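Local coordinates for catabolite activation-like protein (Xanthomonas campestris pv. campestris, PDB 3IWZ), which regulates virulence gene expression as a homodimeric, CRP-family transcription factor that binds DNA and responds to the second messenger c-di-GMP, at the interface of chains A and B. Coordinates in Å, arbitrary orientation; residue numbers count along the deposited sequence, not the author numbering. Chains: chain A/B, Catabolite activation-like protein.

Contact 1: the interface of chains A and B. Residues chain A 67, 75, 152, 155; chain B 152-153, 156-157.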
loop_
_atom_site.group_PDB
_atom_site.type_symbol
_atom_site.label_atom_id
_atom_site.label_comp_id
_atom_site.label_asym_id
_atom_site.label_seq_id
_atom_site.Cartn_x
_atom_site.Cartn_y
_atom_site.Cartn_z
ATOM N N ALA A 67 10.148 3.225 5.842
ATOM C CA ALA A 67 10.267 4.268 4.828
ATOM C C ALA A 67 11.165 5.335 5.422
ATOM O O ALA A 67 11.002 5.747 6.579
ATOM C CB ALA A 67 8.897 4.854 4.472
ATOM N N LEU A 75 9.554 6.062 9.026
ATOM C CA LEU A 75 8.144 5.698 9.148
ATOM C C LEU A 75 8.059 4.162 9.047
ATOM O O LEU A 75 8.193 3.588 7.964
ATOM C CB LEU A 75 7.301 6.340 8.029
ATOM C CG LEU A 75 5.820 5.931 8.087
ATOM C CD1 LEU A 75 5.276 6.288 9.459
ATOM C CD2 LEU A 75 5.008 6.626 7.003
ATOM N N ALA A 152 -1.909 5.466 5.872
ATOM C CA ALA A 152 -2.006 6.754 5.163
ATOM C C ALA A 152 -3.239 7.551 5.640
ATOM O O ALA A 152 -3.148 8.752 5.881
ATOM C CB ALA A 152 -2.098 6.528 3.673
ATOM N N LEU A 155 -2.710 8.954 9.113
ATOM C CA LEU A 155 -1.721 10.015 9.128
ATOM C C LEU A 155 -2.327 11.322 8.596
ATOM O O LEU A 155 -1.893 12.413 8.955
ATOM C CB LEU A 155 -0.511 9.611 8.284
ATOM C CG LEU A 155 0.435 8.611 8.954
ATOM C CD1 LEU A 155 1.388 8.046 7.920
ATOM C CD2 LEU A 155 1.203 9.299 10.093
ATOM N N ALA B 152 2.038 7.819 2.576
ATOM C CA ALA B 152 2.076 7.790 4.026
ATOM C C ALA B 152 3.310 8.553 4.503
ATOM O O ALA B 152 3.251 9.321 5.458
ATOM C CB ALA B 152 2.126 6.347 4.520
ATOM N N SER B 153 4.432 8.332 3.831
ATOM C CA SER B 153 5.668 9.005 4.203
ATOM C C SER B 153 5.467 10.519 4.110
ATOM O O SER B 153 5.866 11.269 5.007
ATOM C CB SER B 153 6.798 8.550 3.283
ATOM O OG SER B 153 8.048 9.046 3.710
ATOM N N ALA B 156 3.187 12.075 6.695
ATOM C CA ALA B 156 3.808 12.070 8.007
ATOM C C ALA B 156 4.827 13.182 8.225
ATOM O O ALA B 156 4.845 13.784 9.286
ATOM C CB ALA B 156 4.470 10.724 8.266
ATOM N N PHE B 157 5.650 13.463 7.217
ATOM C CA PHE B 157 6.726 14.448 7.356
ATOM C C PHE B 157 6.691 15.741 6.543
ATOM O O PHE B 157 7.442 16.673 6.843
ATOM C CB PHE B 157 8.064 13.746 7.091
ATOM C CG PHE B 157 8.253 12.487 7.887
ATOM C CD1 PHE B 157 8.461 12.542 9.264
ATOM C CD2 PHE B 157 8.185 11.242 7.268
ATOM C CE1 PHE B 157 8.597 11.372 10.013
ATOM C CE2 PHE B 157 8.318 10.071 8.009
ATOM C CZ PHE B 157 8.524 10.138 9.385
#
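The last turns of helix 130-157 of chain B lie between the same helix of chain A on one flank and strands 63-68 and 74-80 of chain A on the other. A:Leu75 reaches in from strand 74-80 with CG anti to its backbone N (chi1 177°), which carries CD2 over the helix backbone at B:Ala152 and B:Ser153. CD2 of A:Leu75 lies 3.6 Å from the carbonyl O of B:Ala152. The CB of A:Leu75 meets ring atom CE2 of B:Phe157 at 3.9 Å. From the opposite flank A:Leu155 spreads its two methyls along the helix. CD1 of A:Leu155 comes 3.3 Å from the carbonyl O of B:Ala152. CD2 of A:Leu155 stands 4.0 Å from CB of B:Ala156, one turn on. The methyl CB of B:Ala152 thus sits between two leucine branches, CD2 of A:Leu75 and CD1 of A:Leu155. At the margin, CB of A:Ala67 faces the hydroxyl side of B:Ser153. The small side chains of B:Ala152 and B:Ser153 probably allow the leucine methyls to come this close to the backbone. The patch packs the dimerisation helices together and ties one of them to the partner's cyclic nucleotide-binding domain, supporting the homodimer.

Contact 2: the interface of chains A and B. Residues chain A 152-153, 156-157; chain B 67, 69, 74-75, 198.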
loop_
_atom_site.group_PDB
_atom_site.type_symbol
_atom_site.label_atom_id
_atom_site.label_comp_id
_atom_site.label_asym_id
_atom_site.label_seq_id
_atom_site.Cartn_x
_atom_site.Cartn_y
_atom_site.Cartn_z
ATOM N N ALA A 152 -1.909 5.466 5.872
ATOM C CA ALA A 152 -2.006 6.754 5.163
ATOM C C ALA A 152 -3.239 7.551 5.640
ATOM O O ALA A 152 -3.148 8.752 5.881
ATOM C CB ALA A 152 -2.098 6.528 3.673
ATOM N N SER A 153 -4.383 6.882 5.768
ATOM C CA SER A 153 -5.622 7.533 6.216
ATOM C C SER A 153 -5.470 8.135 7.596
ATOM O O SER A 153 -5.859 9.268 7.829
ATOM C CB SER A 153 -6.769 6.538 6.273
ATOM O OG SER A 153 -6.940 5.923 5.018
ATOM N N ALA A 156 -3.348 11.212 7.758
ATOM C CA ALA A 156 -3.967 12.404 7.190
ATOM C C ALA A 156 -5.137 12.956 7.996
ATOM O O ALA A 156 -5.387 14.162 7.975
ATOM C CB ALA A 156 -4.428 12.118 5.764
ATOM N N PHE A 157 -5.835 12.087 8.722
ATOM C CA PHE A 157 -7.012 12.515 9.463
ATOM C C PHE A 157 -7.079 12.289 10.972
ATOM O O PHE A 157 -8.055 12.696 11.599
ATOM C CB PHE A 157 -8.247 11.879 8.815
ATOM C CG PHE A 157 -8.354 12.137 7.338
ATOM C CD1 PHE A 157 -8.356 13.438 6.843
ATOM C CD2 PHE A 157 -8.454 11.079 6.438
ATOM C CE1 PHE A 157 -8.456 13.680 5.471
ATOM C CE2 PHE A 157 -8.554 11.310 5.069
ATOM C CZ PHE A 157 -8.555 12.616 4.586
ATOM N N ALA B 67 -10.138 6.088 0.177
ATOM C CA ALA B 67 -10.293 5.531 1.519
ATOM C C ALA B 67 -11.053 6.554 2.350
ATOM O O ALA B 67 -10.875 7.760 2.172
ATOM C CB ALA B 67 -8.924 5.260 2.146
ATOM N N GLU B 69 -12.534 7.922 6.309
ATOM C CA GLU B 69 -12.217 7.928 7.727
ATOM C C GLU B 69 -13.542 8.084 8.448
ATOM O O GLU B 69 -14.596 7.808 7.872
ATOM C CB GLU B 69 -11.264 9.065 8.095
ATOM C CG GLU B 69 -9.818 8.602 8.277
ATOM C CD GLU B 69 -9.669 7.534 9.362
ATOM O OE1 GLU B 69 -8.603 6.872 9.406
ATOM O OE2 GLU B 69 -10.617 7.365 10.171
ATOM N N GLU B 74 -12.047 12.018 2.882
ATOM C CA GLU B 74 -11.589 11.099 1.855
ATOM C C GLU B 74 -10.139 11.350 1.460
ATOM O O GLU B 74 -9.659 12.481 1.465
ATOM C CB GLU B 74 -12.461 11.211 0.598
ATOM C CG GLU B 74 -13.950 10.972 0.812
ATOM C CD GLU B 74 -14.706 10.889 -0.498
ATOM O OE1 GLU B 74 -14.606 11.831 -1.312
ATOM O OE2 GLU B 74 -15.403 9.878 -0.718
ATOM N N LEU B 75 -9.449 10.272 1.112
ATOM C CA LEU B 75 -8.067 10.346 0.673
ATOM C C LEU B 75 -7.933 9.496 -0.593
ATOM O O LEU B 75 -8.064 8.263 -0.555
ATOM C CB LEU B 75 -7.118 9.825 1.763
ATOM C CG LEU B 75 -5.609 9.856 1.480
ATOM C CD1 LEU B 75 -5.120 11.301 1.388
ATOM C CD2 LEU B 75 -4.861 9.117 2.600
ATOM N N GLY B 198 -4.750 15.002 1.363
ATOM C CA GLY B 198 -5.289 14.737 2.678
ATOM C C GLY B 198 -5.436 15.983 3.530
ATOM O O GLY B 198 -4.893 16.045 4.637
#
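The C-terminal end of helix 130-157 of chain A runs past strands 63-68 and 74-80 of chain B, with B:Glu69 in the loop after strand 63-68 and B:Gly198, at positive phi (74°), just after helix 190-197. A:Phe157 reaches across from the end of its helix and lies between B:Glu69 and the start of strand 74-80. CD2 of A:Phe157 meets the CG methylene of B:Glu69 at 3.4 Å, so the bent aliphatic part of the glutamate, rather than its carboxylate, packs against the phenyl group. Ring and carboxylate planes are turned 71° apart. Farther along the ring, CE2 of A:Phe157 touches CB of B:Leu75 at 3.9 Å, and its CZ approaches the backbone O of B:Glu74 at 3.3 Å. From the same helix, CB of A:Ala156 lies 4.0 Å above the plane of the A:Phe157 ring, over its centre. The hydroxyl OG of A:Ser153 is anti to the carbonyl carbon (chi1 -56°) and points to CB of B:Ala67, 3.6 Å away, while CB of A:Ser153 faces OE1 of B:Glu69 at 3.6 Å. B:Leu75 directs CD2 towards the helix backbone, 3.7 Å from the carbonyl O of A:Ala152. Beyond A:Ala156 comes the backbone of B:Gly198. The site lies where the long dimerisation helix ends, touching both the partner's cyclic nucleotide-binding domain and the turn of its helix-turn-helix, between helices 190-197 and 201-213.

Contact 3: the interface of chains A and B. Residues chain A 69, 73-75, 198; chain B 156-157.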
loop_
_atom_site.group_PDB
_atom_site.type_symbol
_atom_site.label_atom_id
_atom_site.label_comp_id
_atom_site.label_asym_id
_atom_site.label_seq_id
_atom_site.Cartn_x
_atom_site.Cartn_y
_atom_site.Cartn_z
ATOM N N GLU A 69 13.175 9.185 5.099
ATOM C CA GLU A 69 13.001 10.540 4.583
ATOM C C GLU A 69 14.355 11.241 4.457
ATOM O O GLU A 69 15.358 10.781 5.006
ATOM C CB GLU A 69 12.063 11.354 5.483
ATOM C CG GLU A 69 10.638 11.483 4.948
ATOM C CD GLU A 69 10.587 11.998 3.514
ATOM O OE1 GLU A 69 11.425 12.854 3.153
ATOM O OE2 GLU A 69 9.700 11.551 2.749
ATOM N N ARG A 73 14.482 10.698 8.872
ATOM C CA ARG A 73 13.344 10.399 9.735
ATOM C C ARG A 73 12.660 9.142 9.199
ATOM O O ARG A 73 12.465 9.002 7.991
ATOM C CB ARG A 73 12.372 11.573 9.775
ATOM C CG ARG A 73 12.303 12.206 11.155
ATOM C CD ARG A 73 11.535 13.505 11.147
ATOM N NE ARG A 73 11.385 14.043 12.498
ATOM C CZ ARG A 73 10.821 15.214 12.780
ATOM N NH1 ARG A 73 10.349 15.981 11.798
ATOM N NH2 ARG A 73 10.723 15.613 14.045
ATOM N N GLU A 74 12.294 8.233 10.097
ATOM C CA GLU A 74 11.698 6.969 9.678
ATOM C C GLU A 74 10.208 6.753 9.955
ATOM O O GLU A 74 9.679 7.177 10.984
ATOM C CB GLU A 74 12.459 5.801 10.321
ATOM C CG GLU A 74 13.976 5.890 10.286
ATOM C CD GLU A 74 14.650 4.662 10.895
ATOM O OE1 GLU A 74 14.134 4.122 11.906
ATOM O OE2 GLU A 74 15.703 4.241 10.371
ATOM N N LEU A 75 9.554 6.062 9.026
ATOM C CA LEU A 75 8.144 5.698 9.148
ATOM C C LEU A 75 8.059 4.162 9.047
ATOM O O LEU A 75 8.193 3.588 7.964
ATOM C CB LEU A 75 7.301 6.340 8.029
ATOM C CG LEU A 75 5.820 5.931 8.087
ATOM C CD1 LEU A 75 5.276 6.288 9.459
ATOM C CD2 LEU A 75 5.008 6.626 7.003
ATOM N N GLY A 198 4.747 8.206 13.112
ATOM C CA GLY A 198 5.324 9.432 12.611
ATOM C C GLY A 198 5.170 10.615 13.541
ATOM O O GLY A 198 4.578 11.631 13.171
ATOM N N ALA B 156 3.187 12.075 6.695
ATOM C CA ALA B 156 3.808 12.070 8.007
ATOM C C ALA B 156 4.827 13.182 8.225
ATOM O O ALA B 156 4.845 13.784 9.286
ATOM C CB ALA B 156 4.470 10.724 8.266
ATOM N N PHE B 157 5.650 13.463 7.217
ATOM C CA PHE B 157 6.726 14.448 7.356
ATOM C C PHE B 157 6.691 15.741 6.543
ATOM O O PHE B 157 7.442 16.673 6.843
ATOM C CB PHE B 157 8.064 13.746 7.091
ATOM C CG PHE B 157 8.253 12.487 7.887
ATOM C CD1 PHE B 157 8.461 12.542 9.264
ATOM C CD2 PHE B 157 8.185 11.242 7.268
ATOM C CE1 PHE B 157 8.597 11.372 10.013
ATOM C CE2 PHE B 157 8.318 10.071 8.009
ATOM C CZ PHE B 157 8.524 10.138 9.385
HETATM O O HOH W 1 10.012 15.855 8.533
#
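Apolar packing centres on B:Phe157 at the end of helix 130-157, whose ring is received by the loop and strand start of chain A spanning A:Glu69 and A:Arg73 to A:Leu75. A:Arg73 lies over one face of the B:Phe157 ring: its CB stands 3.8 Å above the plane towards the rim, and the methylene CD comes 3.7 Å from CD1 of B:Phe157. CB of B:Ala156 covers the opposite face, also towards the rim, so the ring is sandwiched between an arginine stem from the partner and an alanine of its own helix. The CG methylene of A:Glu69 meets CD2 of B:Phe157 at 3.4 Å, the two side chains passing in opposite directions with carboxylate and ring planes 50° apart. The B:Phe157 side chain leaves its backbone with CG anti to the carbonyl carbon (chi1 -51°), carrying CZ to within 3.6 Å of the backbone O of A:Glu74. The polar link runs through water. Extended from CG to NE, A:Arg73 takes its guanidinium beyond the ring, where NH1 of A:Arg73 bonds to water 1 (3.3 Å, 154° at H), which lies at the guanidinium edge, in its plane. Water 1 is 3.2 Å from the backbone O of B:Phe157; both legs are long, so the bridge is probably weak. A:Gly198, in the turn of the helix-turn-helix, lies loosely beside B:Ala156. The site seats the end of one dimerisation helix against both domains of the partner, so this end could transmit the placement of the partner's DNA-binding domain.

Contacts 1 and 3 are neighbours, the centres of their C-alpha atoms about 5 Å apart, and share A:Leu75, B:Ala156 and B:Phe157. Between the same kind of centres, contact 2 lies about 12 Å from contact 1 and about 17 Å from contact 3, on the other side of the two-fold axis; its chain B strand and chain A helix end exchange the roles seen in contacts 1 and 3. A:Ala152 belongs to both contacts 1 and 2. Together the three join each helix 130-157 to the opposite subunit, so the change to an open, inactive form that c-di-GMP appears to trigger might be felt here.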